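Local coordinates for receptor-like protein kinase ANXUR1 (PDB 6FIG) that acts as a receptor kinase in plant reproduction, probably sensing cell-surface signals through its extracellular malectin-like region and phosphorylating serine or threonine in its targets, at residues P24-L29 and S34-A39; W211-P216 and T252-G257. One frame throughout, in Å; residues are numbered along the deposited sequence. Where two conformers were deposited one is given.

Contact 1: residues P24-L29 and S34-A39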
ATOM      1  N   PRO A  24       8.865  -5.027 -14.795  1.00 32.17           N
ATOM      2  CA  PRO A  24       9.668  -4.515 -15.896  1.00 32.15           C
ATOM      3  C   PRO A  24       9.251  -3.127 -16.370  1.00 31.76           C
ATOM      4  O   PRO A  24       8.063  -2.764 -16.293  1.00 31.77           O
ATOM      5  CB  PRO A  24       9.413  -5.531 -17.011  1.00 33.26           C
ATOM      6  CG  PRO A  24       9.089  -6.796 -16.295  1.00 34.78           C
ATOM      7  CD  PRO A  24       8.264  -6.335 -15.126  1.00 33.92           C
ATOM      8  N   ASP A  25      10.228  -2.366 -16.865  1.00 31.59           N
ATOM      9  CA  ASP A  25       9.980  -1.009 -17.354  1.00 31.34           C
ATOM     10  C   ASP A  25       9.475  -0.948 -18.787  1.00 32.60           C
ATOM     11  O   ASP A  25       9.075   0.115 -19.255  1.00 31.99           O
ATOM     12  CB  ASP A  25      11.239  -0.150 -17.207  1.00 30.74           C
ATOM     13  CG  ASP A  25      12.384  -0.600 -18.105  1.00 31.73           C
ATOM     14  OD1 ASP A  25      12.471  -1.803 -18.436  1.00 34.06           O
ATOM     15  OD2 ASP A  25      13.226   0.242 -18.464  1.00 30.91           O
ATOM     16  N   THR A  26       9.474  -2.100 -19.463  1.00 35.05           N
ATOM     17  CA  THR A  26       9.306  -2.201 -20.911  1.00 36.73           C
ATOM     18  C   THR A  26       8.116  -1.438 -21.509  1.00 36.27           C
ATOM     19  O   THR A  26       8.306  -0.616 -22.408  1.00 35.51           O
ATOM     20  CB  THR A  26       9.278  -3.693 -21.309  1.00 39.88           C
ATOM     21  OG1 THR A  26      10.544  -4.271 -20.947  1.00 41.29           O
ATOM     22  CG2 THR A  26       9.052  -3.878 -22.798  1.00 40.82           C
ATOM     23  N   LYS A  27       6.929  -1.657 -20.951  1.00 36.63           N
ATOM     24  CA  LYS A  27       5.693  -1.032 -21.423  1.00 37.77           C
ATOM     25  C   LYS A  27       5.714   0.499 -21.409  1.00 35.63           C
ATOM     26  O   LYS A  27       4.949   1.130 -22.136  1.00 36.45           O
ATOM     27  CB  LYS A  27       4.499  -1.494 -20.571  1.00 41.51           C
ATOM     28  CG  LYS A  27       4.088  -2.944 -20.772  1.00 44.85           C
ATOM     29  CD  LYS A  27       2.806  -3.276 -20.015  1.00 47.19           C
ATOM     30  CE  LYS A  27       2.887  -2.955 -18.530  1.00 47.59           C
ATOM     31  NZ  LYS A  27       1.736  -3.561 -17.798  1.00 50.11           N
ATOM     32  N   PHE A  28       6.559   1.093 -20.562  1.00 32.39           N
ATOM     33  CA  PHE A  28       6.572   2.531 -20.406  1.00 31.14           C
ATOM     34  C   PHE A  28       7.635   3.241 -21.218  1.00 31.24           C
ATOM     35  O   PHE A  28       7.626   4.453 -21.259  1.00 30.05           O
ATOM     36  CB  PHE A  28       6.705   2.863 -18.922  1.00 29.44           C
ATOM     37  CG  PHE A  28       5.620   2.257 -18.107  1.00 29.57           C
ATOM     38  CD1 PHE A  28       4.354   2.821 -18.103  1.00 29.96           C
ATOM     39  CD2 PHE A  28       5.827   1.065 -17.424  1.00 30.20           C
ATOM     40  CE1 PHE A  28       3.325   2.234 -17.384  1.00 30.68           C
ATOM     41  CE2 PHE A  28       4.800   0.474 -16.701  1.00 31.41           C
ATOM     42  CZ  PHE A  28       3.543   1.050 -16.698  1.00 31.39           C
ATOM     43  N   LEU A  29       8.531   2.495 -21.874  1.00 32.37           N
ATOM     44  CA  LEU A  29       9.555   3.112 -22.692  1.00 33.77           C
ATOM     45  C   LEU A  29       8.897   3.511 -24.015  1.00 35.14           C
ATOM     46  O   LEU A  29       8.300   2.659 -24.682  1.00 37.93           O
ATOM     47  CB  LEU A  29      10.714   2.127 -22.874  1.00 36.08           C
ATOM     48  CG  LEU A  29      12.019   2.647 -23.466  1.00 37.75           C
ATOM     49  CD1 LEU A  29      12.631   3.776 -22.652  1.00 37.00           C
ATOM     50  CD2 LEU A  29      13.000   1.478 -23.612  1.00 39.21           C
ATOM     51  N   SER A  34      17.409   0.923 -26.786  1.00 37.71           N
ATOM     52  CA  SER A  34      18.095   0.611 -25.543  1.00 37.33           C
ATOM     53  C   SER A  34      18.203  -0.879 -25.451  1.00 38.49           C
ATOM     54  O   SER A  34      17.500  -1.594 -26.173  1.00 41.40           O
ATOM     55  CB  SER A  34      17.296   1.122 -24.328  1.00 36.72           C
ATOM     56  OG  SER A  34      15.979   0.591 -24.349  1.00 37.86           O
ATOM     57  N   ILE A  35      19.086  -1.353 -24.584  1.00 37.66           N
ATOM     58  CA  ILE A  35      19.153  -2.773 -24.265  1.00 38.31           C
ATOM     59  C   ILE A  35      19.177  -2.981 -22.760  1.00 37.01           C
ATOM     60  O   ILE A  35      19.539  -2.064 -21.993  1.00 34.32           O
ATOM     61  CB  ILE A  35      20.381  -3.475 -24.878  1.00 40.72           C
ATOM     62  CG1 ILE A  35      21.687  -2.807 -24.409  1.00 41.13           C
ATOM     63  CG2 ILE A  35      20.234  -3.532 -26.398  1.00 41.17           C
ATOM     64  CD1 ILE A  35      22.926  -3.557 -24.852  1.00 44.02           C
ATOM     65  N   HIS A  36      18.766  -4.184 -22.360  1.00 37.15           N
ATOM     66  CA  HIS A  36      18.882  -4.671 -20.979  0.59 37.27           C
ATOM     67  C   HIS A  36      20.341  -4.973 -20.701  1.00 37.97           C
ATOM     68  O   HIS A  36      21.068  -5.419 -21.607  1.00 38.32           O
ATOM     69  CB  HIS A  36      18.116  -5.990 -20.793  0.59 38.71           C
ATOM     70  CG  HIS A  36      16.630  -5.869 -20.926  0.59 38.72           C
ATOM     71  ND1 HIS A  36      15.774  -6.892 -20.572  0.59 39.79           N
ATOM     72  CD2 HIS A  36      15.845  -4.862 -21.373  0.59 37.84           C
ATOM     73  CE1 HIS A  36      14.527  -6.520 -20.801  0.59 39.58           C
ATOM     74  NE2 HIS A  36      14.543  -5.293 -21.288  0.59 38.52           N
ATOM     75  N   ALA A  37      20.774  -4.775 -19.467  1.00 37.04           N
ATOM     76  CA  ALA A  37      22.107  -5.173 -19.046  1.00 39.42           C
ATOM     77  C   ALA A  37      22.082  -5.625 -17.606  1.00 39.53           C
ATOM     78  O   ALA A  37      21.317  -5.110 -16.800  1.00 38.43           O
ATOM     79  CB  ALA A  37      23.097  -4.035 -19.224  1.00 39.49           C
ATOM     80  N   THR A  38      22.930  -6.595 -17.286  1.00 42.04           N
ATOM     81  CA  THR A  38      23.100  -7.045 -15.917  1.00 43.28           C
ATOM     82  C   THR A  38      24.491  -6.646 -15.448  1.00 43.78           C
ATOM     83  O   THR A  38      25.481  -6.817 -16.185  1.00 44.74           O
ATOM     84  CB  THR A  38      22.897  -8.566 -15.807  1.00 46.52           C
ATOM     85  OG1 THR A  38      21.670  -8.917 -16.468  1.00 47.90           O
ATOM     86  CG2 THR A  38      22.826  -9.004 -14.339  1.00 47.42           C
ATOM     87  N   ALA A  39      24.567  -6.127 -14.223  1.00 43.48           N
ATOM     88  CA  ALA A  39      25.840  -5.712 -13.636  1.00 45.16           C
ATOM     89  C   ALA A  39      26.766  -6.917 -13.467  1.00 48.54           C
ATOM     90  O   ALA A  39      26.298  -8.004 -13.136  1.00 49.35           O
ATOM     91  CB  ALA A  39      25.626  -5.056 -12.294  1.00 43.72           C
TER
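At the surface of a malectin-like beta-sandwich, Leu29 faces Ser34 and Thr26 comes near His36. Leu29 begins strand 29-31, an outermost strand of the five-stranded antiparallel sheet. Strand 35-38 instead pairs with strand 54-58, in a different sheet. The chain thus passes from one sheet to another within a few residues, and the backbones stay well apart, with 9.3 Å between the CA atoms of Leu29 and Ser34.

Two thin touches cross the gap. Leu29 has CG anti to its backbone N (chi1 -168°), and of its two methyls it is CD2 that meets Ser34 OG, at 3.2 Å. This is a carbon against a hydroxyl oxygen; the polar partner of that oxygen is Arg56 of strand 54-58. At the other end, Thr26 OG1 lies 4.1 Å from His36 NE2, at the edge of the imidazole and near its plane. That is too long for a hydrogen bond, and His36 was modelled in two conformers, so the approach is loosely defined.

What ties the region together is Arg56. Thr26, Leu29 and His36 all touch it, it donates to Ser34 OG, and its NE forms a salt bridge with Asp25 OD2, an oxygen that Tyr64 OH also reaches. Asp25 OD1 and His36 NE2 stay 5.0 Å apart and make no contact.

Thr26 sits in a short 3-10 turn, residues 26-28, that leads into Leu29; from the same turn Phe28 packs against Leu4, Leu6 and Pro67. Two backbone bonds close it, Phe28 N to Asp25 O at 3.0 Å and Leu29 N to Thr26 O at 3.2 Å.

Contact 2: residues W211-P216 and T252-G257. With CA (calcium ion), chain H.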
ATOM      1  N   TRP A 211      13.587   6.494   6.467  1.00 22.97           N
ATOM      2  CA  TRP A 211      14.042   7.511   7.439  1.00 22.81           C
ATOM      3  C   TRP A 211      15.309   6.969   8.107  1.00 24.09           C
ATOM      4  O   TRP A 211      15.274   5.933   8.758  1.00 27.31           O
ATOM      5  CB  TRP A 211      12.961   7.816   8.461  1.00 22.40           C
ATOM      6  CG  TRP A 211      11.655   8.262   7.894  1.00 21.34           C
ATOM      7  CD1 TRP A 211      10.722   7.481   7.232  1.00 21.96           C
ATOM      8  CD2 TRP A 211      11.135   9.599   7.883  1.00 20.70           C
ATOM      9  NE1 TRP A 211       9.652   8.261   6.855  1.00 21.49           N
ATOM     10  CE2 TRP A 211       9.882   9.560   7.235  1.00 20.55           C
ATOM     11  CE3 TRP A 211      11.595  10.828   8.399  1.00 20.14           C
ATOM     12  CZ2 TRP A 211       9.107  10.691   7.060  1.00 20.51           C
ATOM     13  CZ3 TRP A 211      10.814  11.935   8.238  1.00 20.15           C
ATOM     14  CH2 TRP A 211       9.588  11.869   7.577  1.00 20.08           C
ATOM     15  N   TYR A 212      16.431   7.651   7.939  1.00 23.97           N
ATOM     16  CA  TYR A 212      17.723   7.114   8.379  1.00 25.38           C
ATOM     17  C   TYR A 212      18.135   7.675   9.736  1.00 25.15           C
ATOM     18  O   TYR A 212      17.848   8.841  10.061  1.00 24.01           O
ATOM     19  CB  TYR A 212      18.792   7.474   7.367  1.00 26.16           C
ATOM     20  CG  TYR A 212      18.570   6.860   6.006  1.00 26.98           C
ATOM     21  CD1 TYR A 212      19.072   5.610   5.714  1.00 28.62           C
ATOM     22  CD2 TYR A 212      17.846   7.537   5.023  1.00 26.16           C
ATOM     23  CE1 TYR A 212      18.874   5.042   4.452  1.00 29.37           C
ATOM     24  CE2 TYR A 212      17.647   6.985   3.764  1.00 27.50           C
ATOM     25  CZ  TYR A 212      18.156   5.739   3.493  1.00 28.61           C
ATOM     26  OH  TYR A 212      17.942   5.198   2.249  1.00 31.08           O
ATOM     27  N   ASN A 213      18.850   6.867  10.500  1.00 26.04           N
ATOM     28  CA  ASN A 213      19.406   7.354  11.752  1.00 27.48           C
ATOM     29  C   ASN A 213      20.297   8.584  11.499  1.00 26.82           C
ATOM     30  O   ASN A 213      20.989   8.672  10.479  1.00 26.54           O
ATOM     31  CB  ASN A 213      20.171   6.259  12.476  1.00 30.35           C
ATOM     32  CG  ASN A 213      20.832   6.769  13.744  1.00 31.81           C
ATOM     33  OD1 ASN A 213      22.021   7.038  13.738  1.00 34.47           O
ATOM     34  ND2 ASN A 213      20.060   6.939  14.817  1.00 33.64           N
ATOM     35  N   ASP A 214      20.238   9.550  12.427  1.00 26.31           N
ATOM     36  CA  ASP A 214      20.921  10.838  12.256  1.00 25.69           C
ATOM     37  C   ASP A 214      22.370  10.891  12.717  1.00 27.25           C
ATOM     38  O   ASP A 214      23.057  11.862  12.431  1.00 27.61           O
ATOM     39  CB  ASP A 214      20.141  11.949  12.953  1.00 24.71           C
ATOM     40  CG  ASP A 214      20.207  11.843  14.452  1.00 25.48           C
ATOM     41  OD1 ASP A 214      19.944  10.731  14.975  1.00 25.55           O
ATOM     42  OD2 ASP A 214      20.544  12.858  15.111  1.00 24.74           O
ATOM     43  N   ALA A 215      22.846   9.869  13.426  1.00 28.65           N
ATOM     44  CA  ALA A 215      24.170   9.907  14.060  1.00 30.61           C
ATOM     45  C   ALA A 215      25.322  10.279  13.120  1.00 31.29           C
ATOM     46  O   ALA A 215      26.209  11.034  13.517  1.00 32.74           O
ATOM     47  CB  ALA A 215      24.463   8.595  14.764  1.00 32.20           C
ATOM     48  N   PRO A 216      25.302   9.785  11.864  1.00 31.56           N
ATOM     49  CA  PRO A 216      26.391  10.124  10.947  1.00 32.12           C
ATOM     50  C   PRO A 216      26.538  11.608  10.611  1.00 30.87           C
ATOM     51  O   PRO A 216      27.620  12.028  10.165  1.00 32.17           O
ATOM     52  CB  PRO A 216      26.036   9.334   9.685  1.00 32.51           C
ATOM     53  CG  PRO A 216      25.277   8.159  10.213  1.00 32.80           C
ATOM     54  CD  PRO A 216      24.431   8.738  11.292  1.00 31.53           C
ATOM     55  N   THR A 252      10.953   8.696  19.089  1.00 25.02           N
ATOM     56  CA  THR A 252      12.345   8.820  19.471  1.00 25.18           C
ATOM     57  C   THR A 252      12.829  10.235  19.225  1.00 23.80           C
ATOM     58  O   THR A 252      12.357  10.921  18.324  1.00 22.06           O
ATOM     59  CB  THR A 252      13.266   7.863  18.711  1.00 26.31           C
ATOM     60  OG1 THR A 252      13.101   8.086  17.310  1.00 25.15           O
ATOM     61  CG2 THR A 252      12.960   6.397  19.073  1.00 28.22           C
ATOM     62  N   ALA A 253      13.835  10.637  19.992  1.00 24.26           N
ATOM     63  CA  ALA A 253      14.435  11.953  19.831  1.00 23.72           C
ATOM     64  C   ALA A 253      15.896  11.942  20.248  1.00 24.45           C
ATOM     65  O   ALA A 253      16.359  11.049  20.976  1.00 26.18           O
ATOM     66  CB  ALA A 253      13.658  12.990  20.652  1.00 23.52           C
ATOM     67  N   ARG A 254      16.619  12.943  19.775  1.00 23.56           N
ATOM     68  CA  ARG A 254      17.944  13.244  20.302  1.00 25.17           C
ATOM     69  C   ARG A 254      17.783  14.509  21.115  1.00 25.00           C
ATOM     70  O   ARG A 254      17.121  15.455  20.686  1.00 24.33           O
ATOM     71  CB  ARG A 254      18.981  13.431  19.199  1.00 25.04           C
ATOM     72  CG  ARG A 254      20.416  13.526  19.696  1.00 26.40           C
ATOM     73  CD  ARG A 254      21.413  13.598  18.558  1.00 26.77           C
ATOM     74  NE  ARG A 254      21.341  12.396  17.717  1.00 26.67           N
ATOM     75  CZ  ARG A 254      21.873  11.210  18.029  1.00 29.05           C
ATOM     76  NH1 ARG A 254      22.576  11.033  19.147  1.00 30.68           N
ATOM     77  NH2 ARG A 254      21.737  10.184  17.194  1.00 29.47           N
ATOM     78  N   SER A 255      18.386  14.509  22.293  1.00 26.07           N
ATOM     79  CA  SER A 255      18.383  15.680  23.167  1.00 26.42           C
ATOM     80  C   SER A 255      19.799  15.958  23.610  1.00 27.30           C
ATOM     81  O   SER A 255      20.710  15.179  23.335  1.00 27.91           O
ATOM     82  CB  SER A 255      17.470  15.436  24.363  1.00 26.89           C
ATOM     83  OG  SER A 255      18.011  14.451  25.222  1.00 29.42           O
ATOM     84  N   GLN A 256      20.003  17.069  24.311  1.00 27.07           N
ATOM     85  CA  GLN A 256      21.335  17.361  24.834  1.00 28.58           C
ATOM     86  C   GLN A 256      21.628  16.554  26.064  1.00 29.76           C
ATOM     87  O   GLN A 256      22.736  16.076  26.219  1.00 32.03           O
ATOM     88  CB  GLN A 256      21.529  18.842  25.073  1.00 28.75           C
ATOM     89  CG  GLN A 256      21.768  19.579  23.776  1.00 28.13           C
ATOM     90  CD  GLN A 256      22.026  21.040  24.010  1.00 28.92           C
ATOM     91  OE1 GLN A 256      21.077  21.815  24.123  1.00 29.31           O
ATOM     92  NE2 GLN A 256      23.299  21.424  24.104  1.00 29.96           N
ATOM     93  N   GLY A 257      20.631  16.386  26.927  1.00 29.75           N
ATOM     94  CA  GLY A 257      20.722  15.447  28.054  1.00 31.30           C
ATOM     95  C   GLY A 257      20.368  16.070  29.397  1.00 31.99           C
ATOM     96  O   GLY A 257      19.867  17.197  29.445  1.00 31.23           O
TER
HETATM   97 CA    CA H 501      12.980  10.200  16.110  1.00 30.68          CA
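Arg254 and Asp214 form a two-pronged salt bridge: NE of the arginine donates to Asp214 OD2 at 2.8 Å, and its NH2 to Asp214 OD1 at 2.9 Å. The guanidinium presents its side, NE and one terminal nitrogen, and both oxygens lie near its plane. The match is not flat, because the carboxylate is turned 40° against it. NE meets the syn lone pair of OD2, whereas NH2 comes to OD1 from above the carboxylate plane. A bend in the arginine chain (chi3 -61°) swings the head round to offer this side.

Two further donors hold the carboxylate: Trp270 NE1 to OD2 and the backbone N of Gly194 to OD1. Four bonds thus fix its rotation, and such a set would be expected to keep it ionised.

One residue before Asp214, Asn213 makes an Asx turn, its OD1 accepting from Ala215 N at 3.0 Å, while its ND2 is bonded to Gly195 O. Ala215 CB rests 4.0 Å from Arg254 NH2. The Arg254 side chain also touches Val193, Leu268 and Trp270.

Two residues back on the same strand, Thr252 grips the calcium ion through both its carbonyl O and its OG1, each at 2.4 Å. Asn192 OD1 and the carbonyl oxygens of Val193, Ile249 and Asn365 complete the site. Strand 252-255, lying between strands 225-228 and 363-372, therefore joins the salt bridge to the calcium site of a malectin-like beta-sandwich.

In the fold
Contacts 1 and 2 lie on opposite sides of the chain's centre, their own centres about 39 Å apart, in keeping with the tandem malectin-like domains of this receptor family. Contact 1 is a surface neighbourhood of residues close in sequence, made of van der Waals touches and pulled together by an arginine outside both segments. Contact 2 is partly buried, joins segments 36 residues apart, and has its arginine inside the pair, locked directly to an aspartate. Contact 2 also includes a calcium ligand, Thr252; contact 1 has none, the His36 side chain being about 9 Å from a bound calcium ion.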